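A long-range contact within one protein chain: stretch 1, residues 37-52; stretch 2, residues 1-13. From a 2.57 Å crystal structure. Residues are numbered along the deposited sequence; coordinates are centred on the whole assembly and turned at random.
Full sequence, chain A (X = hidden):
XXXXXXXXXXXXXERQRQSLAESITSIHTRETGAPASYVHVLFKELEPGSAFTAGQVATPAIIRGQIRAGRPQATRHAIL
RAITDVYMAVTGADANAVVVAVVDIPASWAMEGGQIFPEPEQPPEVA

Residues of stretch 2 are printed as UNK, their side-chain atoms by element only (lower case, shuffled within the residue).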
# COMPACT_ATOMS: atom_id res chain seq x y z
N SER A 37 16.71 -5.94 -12.97
CA SER A 37 15.85 -5.14 -13.82
C SER A 37 14.39 -5.16 -13.37
O SER A 37 13.63 -4.24 -13.67
CB SER A 37 15.94 -5.63 -15.27
OG SER A 37 15.61 -7.00 -15.37
N TYR A 38 14.00 -6.21 -12.66
CA TYR A 38 12.63 -6.35 -12.19
C TYR A 38 12.44 -5.75 -10.80
O TYR A 38 11.31 -5.63 -10.31
CB TYR A 38 12.21 -7.82 -12.18
CG TYR A 38 12.09 -8.43 -13.56
CD1 TYR A 38 10.86 -8.54 -14.19
CD2 TYR A 38 13.21 -8.90 -14.24
CE1 TYR A 38 10.74 -9.10 -15.45
CE2 TYR A 38 13.10 -9.46 -15.50
CZ TYR A 38 11.87 -9.55 -16.10
OH TYR A 38 11.75 -10.11 -17.35
N VAL A 39 13.54 -5.38 -10.16
CA VAL A 39 13.50 -4.84 -8.80
C VAL A 39 13.20 -3.34 -8.80
O VAL A 39 13.98 -2.54 -9.32
CB VAL A 39 14.83 -5.08 -8.06
CG1 VAL A 39 14.76 -4.51 -6.66
CG2 VAL A 39 15.15 -6.57 -8.02
N HIS A 40 12.07 -2.97 -8.21
CA HIS A 40 11.67 -1.57 -8.12
C HIS A 40 11.59 -1.11 -6.67
O HIS A 40 11.03 -1.80 -5.82
CB HIS A 40 10.32 -1.35 -8.81
CG HIS A 40 10.25 -1.92 -10.20
ND1 HIS A 40 10.79 -1.28 -11.29
CD2 HIS A 40 9.70 -3.07 -10.66
CE1 HIS A 40 10.57 -2.01 -12.37
NE2 HIS A 40 9.92 -3.10 -12.02
N VAL A 41 12.16 0.06 -6.39
CA VAL A 41 12.14 0.62 -5.05
C VAL A 41 11.51 2.01 -5.05
O VAL A 41 11.95 2.90 -5.78
CB VAL A 41 13.55 0.70 -4.44
CG1 VAL A 41 13.48 1.24 -3.01
CG2 VAL A 41 14.22 -0.66 -4.46
N LEU A 42 10.48 2.20 -4.23
CA LEU A 42 9.78 3.47 -4.16
C LEU A 42 9.92 4.12 -2.78
O LEU A 42 9.99 3.42 -1.77
CB LEU A 42 8.29 3.28 -4.48
CG LEU A 42 7.95 2.40 -5.68
CD1 LEU A 42 6.44 2.29 -5.85
CD2 LEU A 42 8.60 2.93 -6.95
N PHE A 43 9.97 5.44 -2.75
CA PHE A 43 10.07 6.18 -1.50
C PHE A 43 8.93 7.17 -1.34
O PHE A 43 8.71 8.03 -2.19
CB PHE A 43 11.42 6.91 -1.41
CG PHE A 43 12.59 6.00 -1.24
CD1 PHE A 43 13.27 5.50 -2.34
CD2 PHE A 43 13.02 5.63 0.03
CE1 PHE A 43 14.36 4.66 -2.18
CE2 PHE A 43 14.10 4.79 0.19
CZ PHE A 43 14.77 4.30 -0.91
N LYS A 44 8.20 7.04 -0.24
CA LYS A 44 7.08 7.92 0.06
C LYS A 44 7.25 8.58 1.42
O LYS A 44 7.65 7.92 2.39
CB LYS A 44 5.76 7.16 0.00
CG LYS A 44 5.31 6.82 -1.41
CD LYS A 44 4.33 5.65 -1.42
CE LYS A 44 5.02 4.36 -1.00
NZ LYS A 44 4.06 3.23 -0.90
N GLU A 45 6.96 9.87 1.50
CA GLU A 45 7.09 10.60 2.76
C GLU A 45 5.73 10.93 3.37
O GLU A 45 4.77 11.20 2.66
CB GLU A 45 7.89 11.89 2.55
CG GLU A 45 9.37 11.67 2.33
CD GLU A 45 10.16 12.96 2.34
OE1 GLU A 45 9.55 14.03 2.14
OE2 GLU A 45 11.39 12.91 2.54
N LEU A 46 5.68 10.89 4.70
CA LEU A 46 4.47 11.23 5.43
C LEU A 46 4.58 12.64 6.01
O LEU A 46 5.65 13.05 6.45
CB LEU A 46 4.21 10.22 6.55
CG LEU A 46 4.03 8.76 6.13
CD1 LEU A 46 4.06 7.85 7.34
CD2 LEU A 46 2.73 8.59 5.36
N GLU A 47 3.47 13.37 6.00
CA GLU A 47 3.43 14.70 6.60
C GLU A 47 3.63 14.60 8.10
O GLU A 47 3.15 13.67 8.74
CB GLU A 47 2.10 15.39 6.28
CG GLU A 47 1.90 15.69 4.81
CD GLU A 47 2.89 16.71 4.28
OE1 GLU A 47 3.26 17.63 5.04
OE2 GLU A 47 3.29 16.60 3.10
N PRO A 48 4.38 15.56 8.68
CA PRO A 48 4.59 15.62 10.13
C PRO A 48 3.28 15.67 10.89
O PRO A 48 2.46 16.56 10.65
CB PRO A 48 5.39 16.91 10.32
CG PRO A 48 6.09 17.11 9.01
CD PRO A 48 5.13 16.62 7.97
N GLY A 49 3.07 14.72 11.80
CA GLY A 49 1.85 14.65 12.57
C GLY A 49 0.83 13.71 11.96
O GLY A 49 -0.33 13.67 12.38
N SER A 50 1.26 12.95 10.96
CA SER A 50 0.40 11.97 10.30
C SER A 50 0.90 10.56 10.53
O SER A 50 0.36 9.59 9.99
CB SER A 50 0.29 12.26 8.80
OG SER A 50 -0.19 13.58 8.57
N ALA A 51 1.96 10.44 11.34
CA ALA A 51 2.50 9.14 11.71
C ALA A 51 2.38 8.94 13.22
O ALA A 51 2.87 9.75 14.00
CB ALA A 51 3.95 9.01 11.27
N PHE A 52 1.72 7.85 13.62
CA PHE A 52 1.46 7.62 15.03
C PHE A 52 1.97 6.27 15.52
O PHE A 52 1.91 5.27 14.80
CB PHE A 52 -0.04 7.74 15.32
CG PHE A 52 -0.58 9.13 15.16
CD1 PHE A 52 -0.95 9.61 13.92
CD2 PHE A 52 -0.73 9.95 16.27
CE1 PHE A 52 -1.45 10.89 13.77
CE2 PHE A 52 -1.23 11.23 16.13
CZ PHE A 52 -1.59 11.70 14.88
N UNK A 1 9.45 -7.82 -8.38
CA UNK A 1 9.45 -7.48 -6.95
C UNK A 1 9.37 -5.97 -6.71
O UNK A 1 9.98 -5.20 -7.44
c UNK A 1 11.66 -8.04 -7.67
c UNK A 1 10.74 -8.39 -8.80
c UNK A 1 10.79 -8.03 -6.46
N UNK A 2 8.61 -5.58 -5.69
CA UNK A 2 8.44 -4.17 -5.37
C UNK A 2 8.69 -3.90 -3.89
O UNK A 2 8.17 -4.61 -3.03
c UNK A 2 6.67 -2.27 -5.35
c UNK A 2 5.23 -1.96 -5.71
c UNK A 2 7.62 -1.26 -5.99
c UNK A 2 7.04 -3.70 -5.76
N UNK A 3 9.48 -2.87 -3.60
CA UNK A 3 9.74 -2.46 -2.22
C UNK A 3 9.36 -1.00 -2.02
O UNK A 3 9.75 -0.13 -2.80
c UNK A 3 12.33 -6.80 -1.41
c UNK A 3 12.35 -6.22 -2.66
c UNK A 3 11.99 -4.89 -2.80
c UNK A 3 11.95 -6.06 -0.30
c UNK A 3 11.21 -2.68 -1.86
c UNK A 3 11.60 -4.13 -1.70
c UNK A 3 11.59 -4.74 -0.46
o UNK A 3 12.69 -8.12 -1.26
N UNK A 4 8.59 -0.73 -0.97
CA UNK A 4 8.13 0.62 -0.69
C UNK A 4 8.58 1.09 0.69
O UNK A 4 8.41 0.39 1.68
c UNK A 4 6.60 0.70 -0.79
o UNK A 4 3.97 -0.85 -2.10
c UNK A 4 6.06 0.29 -2.15
o UNK A 4 3.92 1.33 -2.31
c UNK A 4 4.54 0.25 -2.19
N UNK A 5 9.15 2.29 0.75
CA UNK A 5 9.64 2.85 2.00
C UNK A 5 8.82 4.07 2.43
O UNK A 5 8.73 5.06 1.70
c UNK A 5 11.11 3.24 1.88
s UNK A 5 11.88 3.77 3.43
N UNK A 6 8.21 3.98 3.61
CA UNK A 6 7.40 5.07 4.14
C UNK A 6 8.01 5.66 5.40
O UNK A 6 8.06 5.00 6.44
c UNK A 6 3.69 4.04 3.52
o UNK A 6 3.41 3.55 4.62
c UNK A 6 5.98 4.59 4.42
c UNK A 6 5.11 4.45 3.18
n UNK A 6 2.78 4.23 2.57
N UNK A 7 8.46 6.91 5.31
CA UNK A 7 9.02 7.60 6.47
C UNK A 7 8.40 8.99 6.62
O UNK A 7 7.70 9.46 5.73
o UNK A 7 10.88 8.58 5.23
c UNK A 7 10.55 7.75 6.36
c UNK A 7 11.22 6.40 6.20
N UNK A 8 8.67 9.63 7.75
CA UNK A 8 8.22 11.00 7.97
C UNK A 8 9.06 11.95 7.13
O UNK A 8 10.27 11.76 7.00
c UNK A 8 7.37 10.50 10.29
c UNK A 8 8.30 11.38 9.47
c UNK A 8 7.97 12.85 9.68
N UNK A 9 8.41 12.95 6.55
CA UNK A 9 9.07 13.94 5.69
C UNK A 9 10.33 14.53 6.32
O UNK A 9 10.29 15.11 7.40
c UNK A 9 7.58 17.21 4.16
c UNK A 9 8.65 16.16 4.47
n UNK A 9 7.04 19.24 2.83
c UNK A 9 8.10 18.26 3.20
c UNK A 9 8.08 15.07 5.36
N UNK A 10 11.45 14.37 5.63
CA UNK A 10 12.72 14.92 6.08
C UNK A 10 13.66 13.87 6.65
O UNK A 10 14.78 14.18 7.04
N UNK A 11 13.19 12.62 6.70
CA UNK A 11 13.99 11.53 7.25
C UNK A 11 15.15 11.16 6.32
O UNK A 11 16.30 11.12 6.74
o UNK A 11 12.11 10.58 8.45
c UNK A 11 13.14 10.28 7.50
c UNK A 11 14.00 9.15 8.04
N UNK A 12 14.83 10.89 5.06
CA UNK A 12 15.83 10.44 4.10
C UNK A 12 16.26 11.55 3.14
O UNK A 12 15.45 12.37 2.72
c UNK A 12 14.36 6.92 3.22
c UNK A 12 14.96 8.00 4.11
c UNK A 12 15.29 9.25 3.30
c UNK A 12 16.21 7.49 4.80
N UNK A 13 17.55 11.56 2.82
CA UNK A 13 18.09 12.48 1.83
C UNK A 13 18.15 11.80 0.47
O UNK A 13 17.70 10.67 0.32
c UNK A 13 19.49 12.97 2.24
o UNK A 13 20.41 11.89 2.29
O HOH W 1 11.99 10.42 3.91
O HOH W 2 11.03 7.53 2.45

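Position 1 has three side-chain carbons that close a ring onto the backbone N and lie against Tyr 38 and Val 39, so it is Pro 1. Its CD lies 3.7 Å from Tyr 38 CB and its CG 3.8 Å from Val 39 CG2; lacking an amide hydrogen to share, it joins the strand pairing through its carbonyl, which accepts from His 40 N (His 40 N to Pro 1 O, 3.2 Å).

Position 2 carries four carbons forked at the second, packed on the side chain of Leu 42: Leu 2, whose apolar fork suits that apolar neighbour, CD1 approaching Leu 42 CG to 3.7 Å.

Position 3 has one carbon, then a six-carbon ring bearing an oxygen, on the same face as Val 41: Tyr 3. Its hydroxyl is satisfied elsewhere in the structure.

Position 4 shows three carbons, the third carrying two oxygens, beside the amine of Lys 44. This is Glu 4; the carboxylate answers that charge in a salt bridge, with a very short 2.4 Å between Lys 44 NZ and Glu 4 OE1.

Position 5, one carbon and a sulfur set against the ring of Phe 43, is Cys 5. This small side chain fits closely there, with Cys 5 CB 3.6 Å from Phe 43 CD2.

Position 6 has three carbons ending in one oxygen and one nitrogen, beside Lys 44: as modelled, Gln 6, buried, with its amide nitrogen bonded elsewhere in the structure.

Position 7 has a carbon bearing one oxygen and one carbon, the oxygen reaching Glu 45 through a water, hence Thr 7. Water 1 links Thr 7 OG1 (2.5 Å from the water O) to Glu 45 OE2 (2.9 Å from the same O).

Position 8, one carbon carrying two more, touches Ala 51: Val 8, compact and apolar, with CG2 3.9 Å from Ala 51 CB.

Position 9, four carbons in a row ending in nitrogen and passing the carboxylate of Glu 45, is Lys 9. The long, fully extended chain suits an exposed site: its CG passes 3.3 Å from Glu 45 OE1, and its amine nears Glu 47 (Lys 9 NZ to Glu 47 OE2, 4.6 Å, beyond a salt bridge).

Position 10 has no side chain: Gly 10. At its backbone angles a CB would jam against the preceding carbonyl.

Position 11 repeats the one-oxygen, one-carbon fork without contacting stretch 1: Thr 11, whose OG1 donates to Val 8 O (2.6 Å), reinforcing the type II turn.

Position 12, four carbons forked at the second, meets the ring of Phe 43: Leu 12, with CD1 3.7 Å from Phe 43 CD2.

Position 13, one carbon and one oxygen out of reach of stretch 1, is Ser 13, a helix N-cap whose short hydroxyl side chain caps a backbone N just past the stretch.

The contact is a parallel strand pair. Backbone hydrogen bonds run from His 40 N–Pro 1 O to Lys 9 N–Leu 46 O (2.8 Å), while paired side chains alternate between the two faces; the two stretches together bury 1155 Å², both sides summed.

Stretch 2 (1-13) PLYECQTVKGTLS
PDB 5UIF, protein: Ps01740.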